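Putative cytoplasmic protein (Salmonella enterica subsp. enterica serovar Typhimurium, PDB 4IQN) is of unknown function, a putative cytoplasmic protein belonging to the uncharacterised DUF5066 family. Local coordinates at residues T25-A29 against E30-R34; T76-K79 against S80-N83; T183-D186 against L187-P190. One frame throughout, in Å; residues are numbered along the deposited sequence.

Overall arrangement
From the N terminus, the chain passes through helix 8-18 and reaches contact 1, where the loop after that helix ends in the N-terminal cap of helix 29-34. After strands 36-38 and 48-49 it arrives at contact 2, a turn in the connection that leads to strand 86-87. The three contacts follow one another in series, and none nests within or crosses another. Contacts 1 and 2 touch nevertheless: R34 NH2 lies 2.9 Å from N83 O, a probable hydrogen bond joining helix 29-34 to the loop before strand 86-87. Contact 3, across the chain's centre from contact 2, shapes the loop between helix 166-174 and helix 190-207; its centre lies about 32 Å from that of contact 1.

Contact 1. Residues T25-A29 against E30-R34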
ATOM      1  N   THR A  25      10.916  13.909  10.965  1.00 29.74           N
ATOM      2  CA  THR A  25      10.613  13.294  12.266  1.00 32.35           C
ATOM      3  C   THR A  25      10.841  11.782  12.214  1.00 31.55           C
ATOM      4  O   THR A  25       9.910  11.001  12.017  1.00 34.69           O
ATOM      5  CB  THR A  25       9.157  13.604  12.705  1.00 37.16           C
ATOM      6  OG1 THR A  25       8.215  13.218  11.665  1.00 51.77           O
ATOM      7  CG2 THR A  25       9.005  15.079  12.974  1.00 33.72           C
ATOM      8  N   PRO A  26      12.087  11.353  12.368  1.00 33.77           N
ATOM      9  CA  PRO A  26      12.317   9.911  12.351  1.00 31.64           C
ATOM     10  C   PRO A  26      11.725   9.244  13.558  1.00 38.17           C
ATOM     11  O   PRO A  26      11.681   9.862  14.640  1.00 38.85           O
ATOM     12  CB  PRO A  26      13.844   9.798  12.430  1.00 33.87           C
ATOM     13  CG  PRO A  26      14.265  11.039  13.079  1.00 37.18           C
ATOM     14  CD  PRO A  26      13.336  12.093  12.556  1.00 36.66           C
HETATM   15  N   MSE A  27      11.286   7.999  13.372  1.00 34.67           N
HETATM   16  CA  MSE A  27      10.976   7.112  14.492  1.00 37.72           C
HETATM   17  C   MSE A  27      12.292   6.588  14.946  1.00 37.97           C
HETATM   18  O   MSE A  27      13.198   6.429  14.127  1.00 37.50           O
HETATM   19  CB  MSE A  27      10.076   5.945  14.077  1.00 36.54           C
HETATM   20  CG  MSE A  27       8.665   6.459  13.982  1.00 38.88           C
HETATM   21 SE   MSE A  27       7.312   5.060  13.734  0.75 38.26          SE
HETATM   22  CE  MSE A  27       8.058   3.382  14.396  1.00 35.56           C
ATOM     23  N   SER A  28      12.439   6.312  16.246  1.00 36.02           N
ATOM     24  CA  SER A  28      13.688   5.715  16.715  1.00 36.02           C
ATOM     25  C   SER A  28      13.731   4.221  16.313  1.00 32.36           C
ATOM     26  O   SER A  28      12.703   3.609  15.982  1.00 35.58           O
ATOM     27  CB  SER A  28      13.830   5.834  18.230  1.00 35.48           C
ATOM     28  OG  SER A  28      12.782   5.111  18.848  1.00 37.40           O
ATOM     29  N   ALA A  29      14.934   3.671  16.332  1.00 34.37           N
ATOM     30  CA  ALA A  29      15.183   2.235  16.124  1.00 38.14           C
ATOM     31  C   ALA A  29      14.321   1.365  17.025  1.00 36.05           C
ATOM     32  O   ALA A  29      13.777   0.347  16.582  1.00 35.63           O
ATOM     33  CB  ALA A  29      16.652   1.922  16.367  1.00 47.69           C
ATOM     34  N   GLU A  30      14.235   1.757  18.296  1.00 43.07           N
ATOM     35  CA  GLU A  30      13.462   1.008  19.289  1.00 40.10           C
ATOM     36  C   GLU A  30      11.984   0.941  18.899  1.00 35.34           C
ATOM     37  O   GLU A  30      11.410  -0.141  18.869  1.00 40.32           O
ATOM     38  CB  GLU A  30      13.649   1.640  20.676  1.00 41.44           C
ATOM     39  CG  GLU A  30      13.257   0.784  21.849  1.00 55.22           C
ATOM     40  CD  GLU A  30      14.088   1.121  23.103  1.00 63.54           C
ATOM     41  OE1 GLU A  30      14.939   2.039  23.036  1.00 68.04           O
ATOM     42  OE2 GLU A  30      13.896   0.470  24.156  1.00 78.34           O
ATOM     43  N   GLU A  31      11.391   2.095  18.562  1.00 34.06           N
ATOM     44  CA  GLU A  31       9.991   2.168  18.131  1.00 36.51           C
ATOM     45  C   GLU A  31       9.763   1.307  16.870  1.00 36.39           C
ATOM     46  O   GLU A  31       8.779   0.551  16.760  1.00 39.39           O
ATOM     47  CB  GLU A  31       9.622   3.610  17.790  1.00 35.22           C
ATOM     48  CG  GLU A  31       9.603   4.566  18.966  1.00 46.26           C
ATOM     49  CD  GLU A  31       9.242   5.998  18.564  1.00 56.89           C
ATOM     50  OE1 GLU A  31       8.127   6.443  18.901  1.00 67.03           O
ATOM     51  OE2 GLU A  31      10.047   6.688  17.907  1.00 42.72           O
ATOM     52  N   ILE A  32      10.675   1.427  15.914  1.00 37.22           N
ATOM     53  CA  ILE A  32      10.563   0.689  14.658  1.00 29.57           C
ATOM     54  C   ILE A  32      10.657  -0.804  14.918  1.00 31.48           C
ATOM     55  O   ILE A  32       9.912  -1.559  14.336  1.00 35.82           O
ATOM     56  CB  ILE A  32      11.589   1.190  13.630  1.00 30.81           C
ATOM     57  CG1 ILE A  32      11.196   2.616  13.250  1.00 32.22           C
ATOM     58  CG2 ILE A  32      11.576   0.339  12.388  1.00 35.94           C
ATOM     59  CD1 ILE A  32      12.275   3.402  12.571  1.00 36.30           C
ATOM     60  N   SER A  33      11.508  -1.214  15.852  1.00 35.26           N
ATOM     61  CA  SER A  33      11.669  -2.637  16.199  1.00 33.80           C
ATOM     62  C   SER A  33      10.432  -3.314  16.741  1.00 32.55           C
ATOM     63  O   SER A  33      10.289  -4.522  16.588  1.00 38.76           O
ATOM     64  CB  SER A  33      12.751  -2.800  17.257  1.00 39.21           C
ATOM     65  OG  SER A  33      13.996  -2.631  16.651  1.00 54.53           O
ATOM     66  N   ARG A  34       9.572  -2.557  17.419  1.00 34.84           N
ATOM     67  CA  ARG A  34       8.339  -3.096  18.007  1.00 35.34           C
ATOM     68  C   ARG A  34       7.231  -3.316  16.964  1.00 33.73           C
ATOM     69  O   ARG A  34       6.239  -4.008  17.240  1.00 30.61           O
ATOM     70  CB  ARG A  34       7.738  -2.143  19.064  1.00 45.49           C
ATOM     71  CG  ARG A  34       8.654  -1.588  20.142  1.00 52.98           C
ATOM     72  CD  ARG A  34       7.964  -0.407  20.843  1.00 59.48           C
ATOM     73  NE  ARG A  34       6.759  -0.799  21.589  1.00 51.47           N
ATOM     74  CZ  ARG A  34       5.479  -0.523  21.282  1.00 52.40           C
ATOM     75  NH1 ARG A  34       5.128   0.147  20.183  1.00 46.60           N
ATOM     76  NH2 ARG A  34       4.516  -0.951  22.095  1.00 44.35           N
TER
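S28 and E31 face each other in a capping box at the start of helix 29-34, an example of how side chain and backbone pair reciprocally at a helix N terminus. S28 is the N-cap residue. With chi1 at 63°, its OG is turned in toward the first helical turn, where it accepts a long, weak bond from the amide N of E31. The reciprocal bond is the firmer of the two: S28 N donates to E31 OE2 at 2.9 Å, nearly straight at 168°, and meets the anti lone pair of that oxygen. The E31 chain runs back extended past the serine, its CG resting 3.2 Å from S28 OG. S28 OG also makes a weak bond to E31 OE2, so that OE2 accepts from both the amide and, weakly, the hydroxyl of S28. R63 NH2 is a long, weak ion-pair partner of the same OE2.

The apolar side of the cap belongs to selenomethionine M27, which is buried and also packs on L59 and R63. Its chain bends at chi3 (23°), which brings CE against I32 CG1 at 3.4 Å, tighter than usual van der Waals contact, while M27 CB lies 3.6 Å from the same carbon.

Backbone bonds then start the helix, with I32 N reaching S28 O at 3.0 Å. A29 O takes two donors from opposite faces of its carbonyl plane: S33 N, and S33 OG at 3.0 Å, the hydroxyl standing above that plane.

Contact 2. Residues T76-K79 against S80-N83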
ATOM      1  N   THR A  76      -1.234   8.032   6.132  1.00 23.53           N
ATOM      2  CA  THR A  76      -2.463   7.348   6.496  1.00 22.28           C
ATOM      3  C   THR A  76      -2.211   6.096   7.354  1.00 23.34           C
ATOM      4  O   THR A  76      -2.985   5.795   8.299  1.00 25.61           O
ATOM      5  CB  THR A  76      -3.242   6.967   5.215  1.00 22.76           C
ATOM      6  OG1 THR A  76      -3.646   8.170   4.528  1.00 24.01           O
ATOM      7  CG2 THR A  76      -4.463   6.132   5.539  1.00 21.65           C
ATOM      8  N   LEU A  77      -1.157   5.361   7.028  1.00 25.11           N
ATOM      9  CA  LEU A  77      -0.921   4.073   7.674  1.00 24.04           C
ATOM     10  C   LEU A  77      -0.664   4.260   9.161  1.00 24.38           C
ATOM     11  O   LEU A  77      -0.905   3.339   9.977  1.00 28.57           O
ATOM     12  CB  LEU A  77       0.225   3.326   7.012  1.00 25.03           C
ATOM     13  CG  LEU A  77       1.630   3.909   7.112  1.00 23.73           C
ATOM     14  CD1 LEU A  77       2.357   3.459   8.392  1.00 27.12           C
ATOM     15  CD2 LEU A  77       2.428   3.537   5.848  1.00 26.52           C
ATOM     16  N   GLN A  78      -0.187   5.436   9.536  1.00 27.78           N
ATOM     17  CA  GLN A  78       0.129   5.685  10.964  1.00 29.77           C
ATOM     18  C   GLN A  78      -1.143   5.779  11.836  1.00 27.58           C
ATOM     19  O   GLN A  78      -1.082   5.612  13.048  1.00 32.50           O
ATOM     20  CB  GLN A  78       1.044   6.916  11.110  1.00 35.30           C
ATOM     21  CG  GLN A  78       2.346   6.695  10.340  1.00 33.85           C
ATOM     22  CD  GLN A  78       3.311   7.834  10.384  1.00 36.96           C
ATOM     23  OE1 GLN A  78       3.717   8.277  11.450  1.00 43.51           O
ATOM     24  NE2 GLN A  78       3.742   8.281   9.218  1.00 37.00           N
ATOM     25  N   LYS A  79      -2.281   6.045  11.205  1.00 27.86           N
ATOM     26  CA  LYS A  79      -3.560   6.051  11.854  1.00 29.04           C
ATOM     27  C   LYS A  79      -3.969   4.629  12.275  1.00 30.71           C
ATOM     28  O   LYS A  79      -4.899   4.482  13.068  1.00 30.47           O
ATOM     29  CB  LYS A  79      -4.628   6.674  10.939  1.00 31.22           C
ATOM     30  CG  LYS A  79      -4.524   8.204  10.742  1.00 32.87           C
ATOM     31  CD  LYS A  79      -5.495   8.704   9.653  1.00 37.25           C
ATOM     32  CE  LYS A  79      -5.208  10.150   9.251  1.00 41.95           C
ATOM     33  NZ  LYS A  79      -6.417  10.847   8.741  1.00 44.12           N
ATOM     34  N   SER A  80      -3.283   3.602  11.759  1.00 27.05           N
ATOM     35  CA  SER A  80      -3.651   2.196  12.007  1.00 32.95           C
ATOM     36  C   SER A  80      -2.797   1.507  13.079  1.00 31.40           C
ATOM     37  O   SER A  80      -3.019   0.353  13.394  1.00 31.49           O
ATOM     38  CB  SER A  80      -3.596   1.373  10.701  1.00 27.09           C
ATOM     39  OG  SER A  80      -4.675   1.695   9.863  1.00 30.40           O
ATOM     40  N   ILE A  81      -1.819   2.220  13.617  1.00 26.11           N
ATOM     41  CA  ILE A  81      -0.853   1.659  14.550  1.00 27.80           C
ATOM     42  C   ILE A  81      -1.457   1.711  15.947  1.00 33.06           C
ATOM     43  O   ILE A  81      -1.791   2.781  16.418  1.00 37.80           O
ATOM     44  CB  ILE A  81       0.471   2.458  14.542  1.00 28.73           C
ATOM     45  CG1 ILE A  81       1.138   2.412  13.157  1.00 31.50           C
ATOM     46  CG2 ILE A  81       1.436   1.890  15.570  1.00 33.50           C
ATOM     47  CD1 ILE A  81       2.459   3.143  13.069  1.00 33.37           C
ATOM     48  N   ASP A  82      -1.577   0.565  16.608  1.00 33.84           N
ATOM     49  CA  ASP A  82      -2.059   0.525  17.982  1.00 33.92           C
ATOM     50  C   ASP A  82      -0.947   0.700  19.029  1.00 35.21           C
ATOM     51  O   ASP A  82       0.203   0.871  18.669  1.00 37.29           O
ATOM     52  CB  ASP A  82      -2.909  -0.740  18.232  1.00 33.41           C
ATOM     53  CG  ASP A  82      -2.109  -2.036  18.314  1.00 37.04           C
ATOM     54  OD1 ASP A  82      -0.921  -2.009  18.587  1.00 41.02           O
ATOM     55  OD2 ASP A  82      -2.733  -3.115  18.132  1.00 43.66           O
ATOM     56  N   ASN A  83      -1.339   0.685  20.316  1.00 39.58           N
ATOM     57  CA  ASN A  83      -0.447   0.700  21.467  1.00 43.67           C
ATOM     58  C   ASN A  83       0.666  -0.319  21.539  1.00 44.34           C
ATOM     59  O   ASN A  83       1.761  -0.038  22.065  1.00 44.91           O
ATOM     60  CB  ASN A  83      -1.289   0.470  22.724  1.00 49.20           C
ATOM     61  CG  ASN A  83      -1.889   1.720  23.212  1.00 72.43           C
ATOM     62  OD1 ASN A  83      -1.604   2.789  22.679  1.00113.31           O
ATOM     63  ND2 ASN A  83      -2.732   1.619  24.230  1.00 94.54           N
TER
HETATM   64  O   HOH W   1      -4.603   3.645   7.996  1.00 23.38           O
HETATM   65  O   HOH W   2      -2.926   5.351  15.493  1.00 41.93           O
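The backbone of L77 and S80 closes a turn, S80 N donating to L77 O at 3.0 Å with an N-H...O angle of 156°. One residue earlier K79 N bonds to T76 O in the same i to i+3 fashion, so two successive bonds of this kind wind the chain from T76 to S80.

Side chains fill in around this turn. S80 turns its CB against L77 O at 3.4 Å. Its OG, anti to the carbonyl carbon (chi1 -73°), reaches a water 2.7 Å away, and that water donates in turn to T76 O, also at 2.7 Å. The hydroxyl is thereby joined through solvent to the carbonyl at the start of the turn. I81 folds back along the preceding backbone at L77 and Q78: its CG1 lies 3.9 Å from both L77 O and Q78 O, and its CD1 ends 4.0 Å from Q78 CA. A second water ties this end together, donating to Q78 O and to I81 O. The first water thus spans T76 to S80, the second Q78 to I81.

Neighbouring parts of the fold receive the remaining groups. The amide of Q78 is held by R63 O and I74 O, T76 OG1 bonds to D129, and L77 packs on I126 of strand 124-128. S80 and I81 rest on I87. The arrangement is that of consecutive beta-turns with helical backbone angles, here reinforced by water, leading the connection toward strand 86-87.

Contact 3. Residues T183-D186 against L187-P190; sequences TEED and LHLP
L187 lies against the carbonyls of T183 and E184, its side chain folding back over the turn that precedes it: CB lies 3.6 Å from E184 O and CG 3.7 Å from T183 O. This path follows from CG standing anti to the carbonyl carbon (chi1 -57°). The leucine is buried, and beyond the turn it packs on M4, S175 and F182. Its own amide closes the turn by donating to E184 O at 3.1 Å.

D186 works backward along the chain. Its OD2 accepts from T183 N at 3.0 Å, almost straight at 171°, on the anti side of the carboxylate and somewhat out of its plane. E185 N donates to T183 OG1 in an ST turn, and these two bonds tie the amide and the hydroxyl of T183 to the short 3-10 segment 184-186. D186 O in turn meets L189 CD2 at 3.5 Å, and L189, which also packs on I6, is the N-cap residue of helix 190-207.

H188 is the centre of an inverse gamma turn, in which L189 N makes a weak bond to L187 O. The backbone N of H188 donates to a water at 2.9 Å, and the water donates to E185 O at 2.7 Å, bridging the gamma turn to the 3-10 segment.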
ATOM      1  N   THR A 183      15.447   8.549 -15.391  1.00 23.61           N
ATOM      2  CA  THR A 183      14.051   8.755 -15.748  1.00 27.14           C
ATOM      3  C   THR A 183      13.310   7.425 -15.689  1.00 22.67           C
ATOM      4  O   THR A 183      13.909   6.368 -15.466  1.00 21.12           O
ATOM      5  CB  THR A 183      13.843   9.335 -17.181  1.00 28.52           C
ATOM      6  OG1 THR A 183      14.166   8.357 -18.163  1.00 31.18           O
ATOM      7  CG2 THR A 183      14.669  10.574 -17.418  1.00 28.30           C
ATOM      8  N   GLU A 184      12.008   7.502 -15.948  1.00 21.65           N
ATOM      9  CA  GLU A 184      11.127   6.333 -16.025  1.00 24.06           C
ATOM     10  C   GLU A 184      11.641   5.295 -17.023  1.00 22.39           C
ATOM     11  O   GLU A 184      11.388   4.090 -16.872  1.00 21.78           O
ATOM     12  CB  GLU A 184       9.676   6.766 -16.417  1.00 30.85           C
ATOM     13  CG  GLU A 184       9.045   7.885 -15.596  1.00 44.56           C
ATOM     14  CD  GLU A 184       9.402   9.311 -16.052  1.00 59.10           C
ATOM     15  OE1 GLU A 184       9.942   9.460 -17.167  1.00 67.52           O
ATOM     16  OE2 GLU A 184       9.159  10.282 -15.285  1.00 76.72           O
ATOM     17  N   GLU A 185      12.348   5.738 -18.068  1.00 23.21           N
ATOM     18  CA  GLU A 185      12.851   4.817 -19.091  1.00 23.36           C
ATOM     19  C   GLU A 185      13.952   3.900 -18.583  1.00 22.61           C
ATOM     20  O   GLU A 185      14.214   2.865 -19.199  1.00 25.42           O
ATOM     21  CB  GLU A 185      13.362   5.599 -20.340  1.00 25.79           C
ATOM     22  CG  GLU A 185      12.285   6.409 -21.055  1.00 37.76           C
ATOM     23  CD  GLU A 185      11.010   5.620 -21.404  1.00 45.66           C
ATOM     24  OE1 GLU A 185      11.131   4.455 -21.831  1.00 43.79           O
ATOM     25  OE2 GLU A 185       9.879   6.168 -21.261  1.00 63.50           O
ATOM     26  N   ASP A 186      14.553   4.254 -17.429  1.00 19.41           N
ATOM     27  CA  ASP A 186      15.595   3.457 -16.807  1.00 20.92           C
ATOM     28  C   ASP A 186      15.048   2.434 -15.822  1.00 19.57           C
ATOM     29  O   ASP A 186      15.813   1.686 -15.235  1.00 20.64           O
ATOM     30  CB  ASP A 186      16.553   4.386 -16.051  1.00 23.25           C
ATOM     31  CG  ASP A 186      17.264   5.356 -16.977  1.00 26.17           C
ATOM     32  OD1 ASP A 186      17.836   4.876 -17.971  1.00 25.31           O
ATOM     33  OD2 ASP A 186      17.266   6.582 -16.735  1.00 26.97           O
ATOM     34  N   LEU A 187      13.740   2.410 -15.641  1.00 18.45           N
ATOM     35  CA  LEU A 187      13.122   1.588 -14.566  1.00 20.18           C
ATOM     36  C   LEU A 187      12.425   0.322 -15.047  1.00 17.77           C
ATOM     37  O   LEU A 187      11.654  -0.281 -14.320  1.00 19.03           O
ATOM     38  CB  LEU A 187      12.196   2.455 -13.730  1.00 17.10           C
ATOM     39  CG  LEU A 187      12.857   3.691 -13.091  1.00 21.08           C
ATOM     40  CD1 LEU A 187      11.841   4.520 -12.321  1.00 20.99           C
ATOM     41  CD2 LEU A 187      14.003   3.272 -12.205  1.00 22.62           C
ATOM     42  N   HIS A 188      12.705  -0.104 -16.266  1.00 18.66           N
ATOM     43  CA  HIS A 188      12.184  -1.382 -16.766  1.00 18.15           C
ATOM     44  C   HIS A 188      13.190  -2.483 -16.440  1.00 19.26           C
ATOM     45  O   HIS A 188      13.894  -2.986 -17.295  1.00 21.65           O
ATOM     46  CB  HIS A 188      11.886  -1.324 -18.268  1.00 18.57           C
ATOM     47  CG  HIS A 188      10.739  -0.450 -18.618  1.00 22.81           C
ATOM     48  ND1 HIS A 188      10.866   0.912 -18.794  1.00 27.63           N
ATOM     49  CD2 HIS A 188       9.431  -0.740 -18.828  1.00 23.43           C
ATOM     50  CE1 HIS A 188       9.684   1.424 -19.093  1.00 23.95           C
ATOM     51  NE2 HIS A 188       8.800   0.443 -19.121  1.00 32.82           N
ATOM     52  N   LEU A 189      13.295  -2.831 -15.153  1.00 21.12           N
ATOM     53  CA  LEU A 189      14.327  -3.729 -14.709  1.00 20.93           C
ATOM     54  C   LEU A 189      13.805  -5.173 -14.697  1.00 17.36           C
ATOM     55  O   LEU A 189      12.703  -5.428 -14.186  1.00 18.07           O
ATOM     56  CB  LEU A 189      14.800  -3.322 -13.313  1.00 20.68           C
ATOM     57  CG  LEU A 189      15.227  -1.865 -13.123  1.00 21.91           C
ATOM     58  CD1 LEU A 189      15.731  -1.676 -11.722  1.00 23.45           C
ATOM     59  CD2 LEU A 189      16.299  -1.559 -14.110  1.00 27.71           C
ATOM     60  N   PRO A 190      14.592  -6.123 -15.246  1.00 18.04           N
ATOM     61  CA  PRO A 190      14.122  -7.512 -15.340  1.00 17.56           C
ATOM     62  C   PRO A 190      13.878  -8.105 -13.984  1.00 19.04           C
ATOM     63  O   PRO A 190      12.989  -8.931 -13.838  1.00 19.57           O
ATOM     64  CB  PRO A 190      15.239  -8.239 -16.067  1.00 21.52           C
ATOM     65  CG  PRO A 190      16.368  -7.295 -16.135  1.00 22.59           C
ATOM     66  CD  PRO A 190      15.823  -5.922 -16.031  1.00 19.13           C
TER
HETATM   67  O   HOH W   3      14.786   0.356 -18.302  1.00 26.23           O